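Local coordinates for alpha-1,2-mannosidase (Bacteroides thetaiotaomicron, PDB 2WW2) that hydrolyses alpha-mannosides with inversion of anomeric configuration, as a calcium-dependent glycoside hydrolase of family GH92, at the interface of chains A and B. Numbering follows the deposited sequence. Chains: chain A/B, Alpha-1,2-mannosidase.

The interface of chains A and B. Residues chain A 572, 575-576, 614, 623-625; chain B 555, 557, 559.
A loop of chain B carrying B:Asn555, B:Tyr557 and B:Tyr559 meets chain A where helix 565-577 runs beside the loops holding A:Leu614 and A:Cys623 to A:Asp625. Because the protein is a monomer, this contact, which is not an exact two-fold, may well come from crystal packing. B:Tyr557 goes in ring first, as suits a residue both flat and polar at its tip. A:Leu575, whose branched aliphatic chain suits a ring face, sets its CD1 methyl 4.0 Å above the centre of one face of the B:Tyr557 ring, while A:Leu614 CD2 and A:Cys623 CB both reach ring atom CD1. At the tip, the phenol OH gives a 2.9 Å hydrogen bond to OD1 of A:Asn576, an amide oxygen fit to accept it, approaching from above the carbonyl plane, 43° out of it. The amide nitrogen ND2 of B:Asn555 sits toward the rim of the opposite face; CG anti to the backbone N (chi1 -170°) carries the amide out to the A:Cys623 to A:Asp625 loop. An amide suits this place by donating twice and accepting once: ND2 bonds the backbone O of A:Cys623 at 2.8 Å and carboxylate OD1 of A:Asp625 at 3.1 Å, both nearly in the amide plane, and OD1 accepts the backbone N of B:Tyr557, fixing the amide's rotation. A leucine in place of B:Asn555 would probably leave A:Cys623 O and the A:Asp625 carboxylate without these donors and the B:Tyr557 N without its acceptor. About one turn earlier on the helix, the unbranched, flexible A:Met572 lies against B:Tyr559, its CG 3.5 Å from ring atom CD2. Water 1 sits at the edge of the B:Tyr557 ring, in its plane, its O linking OH (2.8 Å) to the backbone N of A:Asp625 (3.0 Å).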
ATOM      1  N   MET A 572      -8.217   9.452   3.547  1.00 49.97           N
ATOM      2  CA  MET A 572      -7.149   9.639   2.567  1.00 49.57           C
ATOM      3  C   MET A 572      -6.522   8.306   2.163  1.00 49.27           C
ATOM      4  O   MET A 572      -6.246   8.066   0.985  1.00 49.08           O
ATOM      5  CB  MET A 572      -6.043  10.518   3.144  1.00 49.60           C
ATOM      6  CG  MET A 572      -6.313  12.001   3.177  1.00 49.36           C
ATOM      7  SD  MET A 572      -4.720  12.835   3.353  1.00 49.28           S
ATOM      8  CE  MET A 572      -5.181  14.462   3.912  1.00 49.39           C
ATOM      9  N   LEU A 575      -8.202   6.155  -0.493  1.00 46.35           N
ATOM     10  CA  LEU A 575      -8.124   6.837  -1.779  1.00 45.89           C
ATOM     11  C   LEU A 575      -6.720   6.732  -2.370  1.00 45.54           C
ATOM     12  O   LEU A 575      -6.554   6.478  -3.563  1.00 45.33           O
ATOM     13  CB  LEU A 575      -8.545   8.304  -1.628  1.00 45.85           C
ATOM     14  CG  LEU A 575     -10.013   8.560  -1.266  1.00 45.46           C
ATOM     15  CD1 LEU A 575     -10.209   9.954  -0.675  1.00 44.98           C
ATOM     16  CD2 LEU A 575     -10.919   8.337  -2.480  1.00 44.34           C
ATOM     17  N   ASN A 576      -5.713   6.918  -1.519  1.00 45.39           N
ATOM     18  CA  ASN A 576      -4.315   6.813  -1.928  1.00 45.15           C
ATOM     19  C   ASN A 576      -3.901   5.389  -2.305  1.00 44.71           C
ATOM     20  O   ASN A 576      -3.073   5.197  -3.194  1.00 44.77           O
ATOM     21  CB  ASN A 576      -3.395   7.395  -0.851  1.00 45.41           C
ATOM     22  CG  ASN A 576      -3.451   8.912  -0.804  1.00 46.16           C
ATOM     23  OD1 ASN A 576      -3.753   9.566  -1.807  1.00 47.24           O
ATOM     24  ND2 ASN A 576      -3.159   9.481   0.358  1.00 46.94           N
ATOM     25  N   LEU A 614     -13.906  14.414  -3.749  1.00 12.83           N
ATOM     26  CA  LEU A 614     -12.985  14.256  -4.869  1.00 12.56           C
ATOM     27  C   LEU A 614     -13.007  15.397  -5.887  1.00 12.96           C
ATOM     28  O   LEU A 614     -12.411  15.278  -6.974  1.00 12.13           O
ATOM     29  CB  LEU A 614     -13.283  12.946  -5.588  1.00 13.05           C
ATOM     30  CG  LEU A 614     -13.048  11.695  -4.735  1.00 13.85           C
ATOM     31  CD1 LEU A 614     -13.173  10.488  -5.627  1.00 17.82           C
ATOM     32  CD2 LEU A 614     -11.661  11.732  -4.049  1.00 16.76           C
ATOM     33  N   CYS A 623      -9.591  15.745  -8.001  1.00 14.79           N
ATOM     34  CA  CYS A 623      -8.714  15.202  -6.947  1.00 14.39           C
ATOM     35  C   CYS A 623      -8.326  13.740  -7.107  1.00 14.74           C
ATOM     36  O   CYS A 623      -7.208  13.361  -6.737  1.00 15.27           O
ATOM     37  CB  CYS A 623      -9.325  15.399  -5.547  1.00 14.12           C
ATOM     38  SG  CYS A 623      -9.843  17.094  -5.217  1.00 15.09           S
ATOM     39  N   GLY A 624      -9.239  12.923  -7.625  1.00 14.83           N
ATOM     40  CA  GLY A 624      -8.952  11.501  -7.826  1.00 15.36           C
ATOM     41  C   GLY A 624      -7.622  11.277  -8.551  1.00 16.19           C
ATOM     42  O   GLY A 624      -7.375  11.868  -9.613  1.00 15.22           O
ATOM     43  N   ASP A 625      -6.764  10.423  -7.980  1.00 16.53           N
ATOM     44  CA  ASP A 625      -5.489  10.070  -8.614  1.00 17.61           C
ATOM     45  C   ASP A 625      -5.718   9.566 -10.043  1.00 17.67           C
ATOM     46  O   ASP A 625      -4.872   9.723 -10.921  1.00 17.39           O
ATOM     47  CB  ASP A 625      -4.791   8.964  -7.821  1.00 17.80           C
ATOM     48  CG  ASP A 625      -4.125   9.484  -6.562  1.00 20.33           C
ATOM     49  OD1 ASP A 625      -3.887  10.720  -6.450  1.00 20.35           O
ATOM     50  OD2 ASP A 625      -3.839   8.642  -5.684  1.00 22.49           O
TER
ATOM     51  N   ASN B 555      -1.171  13.686  -2.152  1.00 25.74           N
ATOM     52  CA  ASN B 555      -2.500  14.195  -2.454  1.00 24.83           C
ATOM     53  C   ASN B 555      -3.351  14.286  -1.194  1.00 24.56           C
ATOM     54  O   ASN B 555      -3.569  13.280  -0.506  1.00 25.33           O
ATOM     55  CB  ASN B 555      -3.175  13.282  -3.473  1.00 24.49           C
ATOM     56  CG  ASN B 555      -4.461  13.865  -4.020  1.00 23.46           C
ATOM     57  OD1 ASN B 555      -4.950  14.898  -3.544  1.00 21.69           O
ATOM     58  ND2 ASN B 555      -5.023  13.201  -5.023  1.00 21.39           N
ATOM     59  N   TYR B 557      -6.497  15.859  -1.272  1.00 23.70           N
ATOM     60  CA  TYR B 557      -7.883  16.044  -1.711  1.00 24.27           C
ATOM     61  C   TYR B 557      -8.455  17.358  -1.179  1.00 24.60           C
ATOM     62  O   TYR B 557      -7.859  18.407  -1.392  1.00 23.64           O
ATOM     63  CB  TYR B 557      -8.730  14.817  -1.329  1.00 24.16           C
ATOM     64  CG  TYR B 557      -8.079  13.543  -1.821  1.00 24.97           C
ATOM     65  CD1 TYR B 557      -8.398  13.010  -3.058  1.00 25.54           C
ATOM     66  CD2 TYR B 557      -7.084  12.911  -1.068  1.00 25.65           C
ATOM     67  CE1 TYR B 557      -7.782  11.860  -3.522  1.00 25.92           C
ATOM     68  CE2 TYR B 557      -6.459  11.762  -1.524  1.00 26.45           C
ATOM     69  CZ  TYR B 557      -6.805  11.243  -2.753  1.00 26.32           C
ATOM     70  OH  TYR B 557      -6.181  10.097  -3.210  1.00 26.96           O
ATOM     71  N   TYR B 559      -8.998  17.747   2.191  1.00 31.70           N
ATOM     72  CA  TYR B 559      -8.753  17.679   3.630  1.00 34.35           C
ATOM     73  C   TYR B 559      -7.880  18.824   4.142  1.00 36.31           C
ATOM     74  O   TYR B 559      -7.745  19.014   5.352  1.00 36.81           O
ATOM     75  CB  TYR B 559      -8.189  16.303   4.014  1.00 33.97           C
ATOM     76  CG  TYR B 559      -9.108  15.172   3.604  1.00 33.92           C
ATOM     77  CD1 TYR B 559     -10.318  14.954   4.267  1.00 34.58           C
ATOM     78  CD2 TYR B 559      -8.786  14.339   2.540  1.00 33.82           C
ATOM     79  CE1 TYR B 559     -11.175  13.921   3.879  1.00 34.02           C
ATOM     80  CE2 TYR B 559      -9.628  13.311   2.148  1.00 33.71           C
ATOM     81  CZ  TYR B 559     -10.821  13.107   2.818  1.00 34.38           C
ATOM     82  OH  TYR B 559     -11.654  12.082   2.409  1.00 33.79           O
TER
HETATM   83  O   HOH W   1      -7.463   8.984  -5.499  1.00 16.98           O